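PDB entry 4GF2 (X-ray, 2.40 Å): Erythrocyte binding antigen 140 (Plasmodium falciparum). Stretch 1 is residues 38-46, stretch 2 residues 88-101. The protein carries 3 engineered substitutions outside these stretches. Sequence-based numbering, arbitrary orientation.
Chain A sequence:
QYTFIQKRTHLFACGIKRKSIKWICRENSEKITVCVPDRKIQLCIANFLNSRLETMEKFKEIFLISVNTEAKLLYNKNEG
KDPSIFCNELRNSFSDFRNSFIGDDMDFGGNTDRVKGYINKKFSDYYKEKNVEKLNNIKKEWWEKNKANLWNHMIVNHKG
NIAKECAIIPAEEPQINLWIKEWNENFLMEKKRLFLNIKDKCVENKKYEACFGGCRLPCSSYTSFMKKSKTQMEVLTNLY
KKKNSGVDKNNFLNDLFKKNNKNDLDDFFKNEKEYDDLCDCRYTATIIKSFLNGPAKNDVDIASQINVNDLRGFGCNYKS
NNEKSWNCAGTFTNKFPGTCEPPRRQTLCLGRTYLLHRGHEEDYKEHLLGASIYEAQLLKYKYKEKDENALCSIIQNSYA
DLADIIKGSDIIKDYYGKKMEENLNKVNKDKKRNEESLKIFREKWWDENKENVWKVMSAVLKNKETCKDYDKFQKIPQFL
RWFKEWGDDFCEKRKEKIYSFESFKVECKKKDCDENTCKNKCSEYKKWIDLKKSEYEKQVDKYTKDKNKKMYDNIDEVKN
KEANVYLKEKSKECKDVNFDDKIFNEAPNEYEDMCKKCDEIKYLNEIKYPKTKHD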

# COMPACT_ATOMS: atom_id res chain seq x y z
N ASP A 38 -4.47 15.69 -24.98
CA ASP A 38 -3.23 16.21 -25.54
C ASP A 38 -3.39 16.44 -27.05
O ASP A 38 -2.76 17.32 -27.63
N ARG A 39 -4.26 15.65 -27.67
CA ARG A 39 -4.52 15.81 -29.09
C ARG A 39 -5.01 17.22 -29.38
O ARG A 39 -4.62 17.83 -30.37
N LYS A 40 -5.86 17.74 -28.50
CA LYS A 40 -6.38 19.10 -28.64
C LYS A 40 -5.30 20.14 -28.32
O LYS A 40 -5.19 21.16 -29.00
N ILE A 41 -4.50 19.87 -27.30
CA ILE A 41 -3.40 20.76 -26.94
C ILE A 41 -2.46 20.99 -28.12
O ILE A 41 -1.96 22.09 -28.32
N GLN A 42 -2.25 19.95 -28.92
CA GLN A 42 -1.29 20.02 -30.03
C GLN A 42 -1.95 20.23 -31.38
O GLN A 42 -1.29 20.14 -32.42
N LEU A 43 -3.25 20.52 -31.38
CA LEU A 43 -3.97 20.81 -32.61
C LEU A 43 -3.17 21.81 -33.44
O LEU A 43 -2.66 22.80 -32.92
N CYS A 44 -3.06 21.55 -34.74
CA CYS A 44 -2.22 22.36 -35.61
C CYS A 44 -2.85 23.72 -35.91
O CYS A 44 -3.75 23.82 -36.74
N ILE A 45 -2.37 24.76 -35.24
CA ILE A 45 -2.94 26.10 -35.39
C ILE A 45 -1.88 27.19 -35.56
O ILE A 45 -2.22 28.33 -35.87
N ALA A 46 -0.62 26.84 -35.36
CA ALA A 46 0.47 27.81 -35.42
C ALA A 46 0.42 28.65 -36.70
O ALA A 46 0.72 29.84 -36.68
N ASN A 88 -10.26 7.90 -35.80
CA ASN A 88 -10.96 8.65 -34.77
C ASN A 88 -10.32 10.00 -34.47
O ASN A 88 -11.02 10.98 -34.18
N GLU A 89 -8.99 10.06 -34.53
CA GLU A 89 -8.29 11.29 -34.20
C GLU A 89 -8.44 12.32 -35.33
O GLU A 89 -8.51 13.53 -35.07
N LEU A 90 -8.51 11.86 -36.57
CA LEU A 90 -8.82 12.74 -37.69
C LEU A 90 -10.15 13.43 -37.42
O LEU A 90 -10.26 14.65 -37.50
N ARG A 91 -11.15 12.62 -37.10
CA ARG A 91 -12.50 13.10 -36.91
C ARG A 91 -12.58 14.03 -35.71
O ARG A 91 -13.18 15.11 -35.78
N ASN A 92 -11.96 13.62 -34.61
CA ASN A 92 -12.05 14.39 -33.37
C ASN A 92 -11.30 15.70 -33.46
O ASN A 92 -11.69 16.68 -32.83
N SER A 93 -10.24 15.74 -34.25
CA SER A 93 -9.53 16.99 -34.45
C SER A 93 -10.32 17.92 -35.35
O SER A 93 -10.32 19.13 -35.13
N PHE A 94 -10.99 17.37 -36.35
CA PHE A 94 -11.83 18.19 -37.22
C PHE A 94 -12.92 18.86 -36.38
O PHE A 94 -13.24 20.04 -36.59
N SER A 95 -13.47 18.12 -35.44
CA SER A 95 -14.53 18.63 -34.59
C SER A 95 -14.02 19.75 -33.69
O SER A 95 -14.73 20.72 -33.44
N ASP A 96 -12.79 19.62 -33.22
CA ASP A 96 -12.19 20.65 -32.36
C ASP A 96 -11.87 21.91 -33.16
O ASP A 96 -11.97 23.02 -32.63
N PHE A 97 -11.49 21.75 -34.42
CA PHE A 97 -11.33 22.90 -35.30
C PHE A 97 -12.65 23.67 -35.35
O PHE A 97 -12.66 24.90 -35.26
N ARG A 98 -13.75 22.94 -35.48
CA ARG A 98 -15.07 23.55 -35.54
C ARG A 98 -15.43 24.22 -34.22
O ARG A 98 -15.81 25.39 -34.19
N ASN A 99 -15.31 23.47 -33.14
CA ASN A 99 -15.80 23.92 -31.84
C ASN A 99 -14.95 25.02 -31.20
O ASN A 99 -15.47 25.87 -30.49
N SER A 100 -13.65 25.01 -31.46
CA SER A 100 -12.78 26.08 -30.98
C SER A 100 -12.95 27.32 -31.84
O SER A 100 -12.55 28.42 -31.46
N PHE A 101 -13.54 27.14 -33.02
CA PHE A 101 -13.78 28.25 -33.93
C PHE A 101 -15.11 28.94 -33.61
O PHE A 101 -15.23 30.15 -33.77

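The short helix of stretch 1 and the turn that follows it pack against one side of the helix of stretch 2, burying 473 Å² in total, with Lys40 and Ser93 nearest in backbone register (CA to CA, 6.9 Å).

The polar part of the contact centres on Arg39, whose CA-to-CB bond points toward the helix. Its side chain runs out through t chi1 and t chi2, then turns at a p chi3, and settles as a knob among Glu89, Asn92, Ser93 and Asp96. Asp96, also directed toward its partner with an m chi1, meets the edge of the guanidinium in a salt bridge: OD2 accepts hydrogen bonds from Arg39 NH2 at 2.7 Å and from Arg39 NH1 at 2.8 Å. One carboxylate oxygen thus receives both terminal nitrogens, while Arg39 NH1 donates a further hydrogen bond to Ser93 OG at 3.0 Å. The carbonyl of Asn92 lies over one guanidinium face, but Arg39 NH1 to Asn92 O, 3.4 Å, has too poor an angle to count as a hydrogen bond.

Lys40 leaves its backbone sideways (chi1 t, chi2 p), and its aliphatic portion covers the acid, with Lys40 CD 3.6 Å from Asp96 CG. Farther out, Lys40 CE approaches Ser100 CB at 4.2 Å; the p rotamer of Ser100 lets its OG donate back to Asp96 O at 2.6 Å, within its own stretch.

Apolar packing follows at Leu43, which points toward the helix with chi1 t and chi2 p. Its CD1 lies over the face of the Phe97 ring, 3.9 Å from the centroid, in a CH-pi contact, and 3.6 Å from Ser93 OG. Phe97 (chi1 m) starts sideways, but its ring end comes nearer. Cys44 O sits at the ring edge, 3.5 Å from Phe97 CE1, and Ile45 CG2 reaches the same CE1 of Phe97 at 4.3 Å.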

# COMPACT_ATOMS: atom_id res chain seq x y z
CB ASP A 38 -2.08 15.24 -25.26
CG ASP A 38 -0.73 15.93 -25.26
OD1 ASP A 38 -0.69 17.14 -24.98
OD2 ASP A 38 0.29 15.26 -25.52
CB ARG A 39 -5.54 14.79 -29.59
CG ARG A 39 -5.87 14.93 -31.08
CD ARG A 39 -7.16 14.21 -31.45
NE ARG A 39 -8.23 14.50 -30.50
CZ ARG A 39 -8.90 15.64 -30.44
NH1 ARG A 39 -8.63 16.64 -31.28
NH2 ARG A 39 -9.85 15.80 -29.53
CB LYS A 40 -7.58 19.31 -27.72
CG LYS A 40 -8.10 20.74 -27.69
CD LYS A 40 -8.56 21.19 -29.07
CE LYS A 40 -9.31 22.51 -29.03
NZ LYS A 40 -8.44 23.65 -28.62
CB ILE A 41 -2.62 20.22 -25.73
CG1 ILE A 41 -3.47 20.33 -24.47
CG2 ILE A 41 -1.31 20.98 -25.53
CD1 ILE A 41 -2.90 19.59 -23.29
CB GLN A 42 -0.44 18.75 -30.07
CG GLN A 42 0.47 18.59 -28.87
CD GLN A 42 1.63 17.66 -29.15
OE1 GLN A 42 1.46 16.45 -29.28
NE2 GLN A 42 2.83 18.23 -29.25
CB LEU A 43 -5.35 21.37 -32.30
CG LEU A 43 -6.31 21.47 -33.49
CD1 LEU A 43 -6.77 20.09 -33.95
CD2 LEU A 43 -7.50 22.36 -33.16
CB CYS A 44 -1.94 21.62 -36.92
SG CYS A 44 -0.89 22.54 -38.05
CB ILE A 45 -3.82 26.44 -34.18
CG1 ILE A 45 -2.96 26.49 -32.91
CG2 ILE A 45 -4.93 25.43 -34.04
CD1 ILE A 45 -3.74 26.81 -31.66
CB ALA A 46 1.81 27.10 -35.32
CB ASN A 88 -11.07 7.82 -33.49
CG ASN A 88 -11.94 6.59 -33.69
OD1 ASN A 88 -12.76 6.54 -34.60
ND2 ASN A 88 -11.75 5.60 -32.84
CB GLU A 89 -6.82 11.01 -33.87
CG GLU A 89 -6.67 10.15 -32.61
CD GLU A 89 -5.24 10.03 -32.12
OE1 GLU A 89 -4.35 10.72 -32.64
OE2 GLU A 89 -5.00 9.23 -31.18
CB LEU A 90 -8.93 11.96 -39.00
CG LEU A 90 -7.65 11.71 -39.80
CD1 LEU A 90 -7.97 10.80 -40.97
CD2 LEU A 90 -7.03 13.01 -40.30
CB ARG A 91 -13.46 11.92 -36.74
CG ARG A 91 -13.43 10.93 -37.91
CD ARG A 91 -14.24 9.67 -37.62
NE ARG A 91 -15.67 9.96 -37.55
CZ ARG A 91 -16.45 10.12 -38.62
NH1 ARG A 91 -15.95 10.03 -39.85
NH2 ARG A 91 -17.74 10.38 -38.45
CB ASN A 92 -11.55 13.56 -32.19
CG ASN A 92 -12.50 12.45 -31.83
OD1 ASN A 92 -13.66 12.46 -32.24
ND2 ASN A 92 -12.02 11.48 -31.07
CB SER A 93 -8.13 16.75 -35.01
OG SER A 93 -7.21 16.51 -33.96
CB PHE A 94 -12.48 17.35 -38.32
CG PHE A 94 -13.39 18.15 -39.22
CD1 PHE A 94 -12.88 18.99 -40.19
CD2 PHE A 94 -14.77 18.05 -39.09
CE1 PHE A 94 -13.71 19.71 -41.01
CE2 PHE A 94 -15.60 18.77 -39.91
CZ PHE A 94 -15.07 19.60 -40.88
CB SER A 95 -15.12 17.50 -33.75
OG SER A 95 -15.63 16.48 -34.58
CB ASP A 96 -10.94 20.12 -31.66
CG ASP A 96 -11.26 19.29 -30.44
OD1 ASP A 96 -12.28 19.58 -29.78
OD2 ASP A 96 -10.50 18.35 -30.13
CB PHE A 97 -10.92 22.49 -36.72
CG PHE A 97 -9.45 22.24 -36.88
CD1 PHE A 97 -8.53 23.24 -36.62
CD2 PHE A 97 -8.98 21.01 -37.33
CE1 PHE A 97 -7.17 23.01 -36.77
CE2 PHE A 97 -7.63 20.78 -37.49
CZ PHE A 97 -6.72 21.78 -37.21
CB ARG A 98 -16.13 22.49 -35.86
CG ARG A 98 -17.56 23.01 -35.79
CD ARG A 98 -18.56 21.89 -36.04
NE ARG A 98 -19.94 22.35 -35.94
CZ ARG A 98 -20.69 22.30 -34.84
NH1 ARG A 98 -20.21 21.80 -33.71
NH2 ARG A 98 -21.93 22.76 -34.88
CB ASN A 99 -15.97 22.73 -30.90
CG ASN A 99 -17.16 21.88 -31.27
OD1 ASN A 99 -18.08 22.35 -31.93
ND2 ASN A 99 -17.16 20.63 -30.82
CB SER A 100 -11.32 25.63 -30.97
OG SER A 100 -10.88 25.31 -32.28
CB PHE A 101 -13.78 27.76 -35.38
CG PHE A 101 -14.02 28.85 -36.38
CD1 PHE A 101 -13.11 29.88 -36.54
CD2 PHE A 101 -15.16 28.84 -37.17
CE1 PHE A 101 -13.33 30.89 -37.46
CE2 PHE A 101 -15.39 29.84 -38.09
CZ PHE A 101 -14.47 30.87 -38.24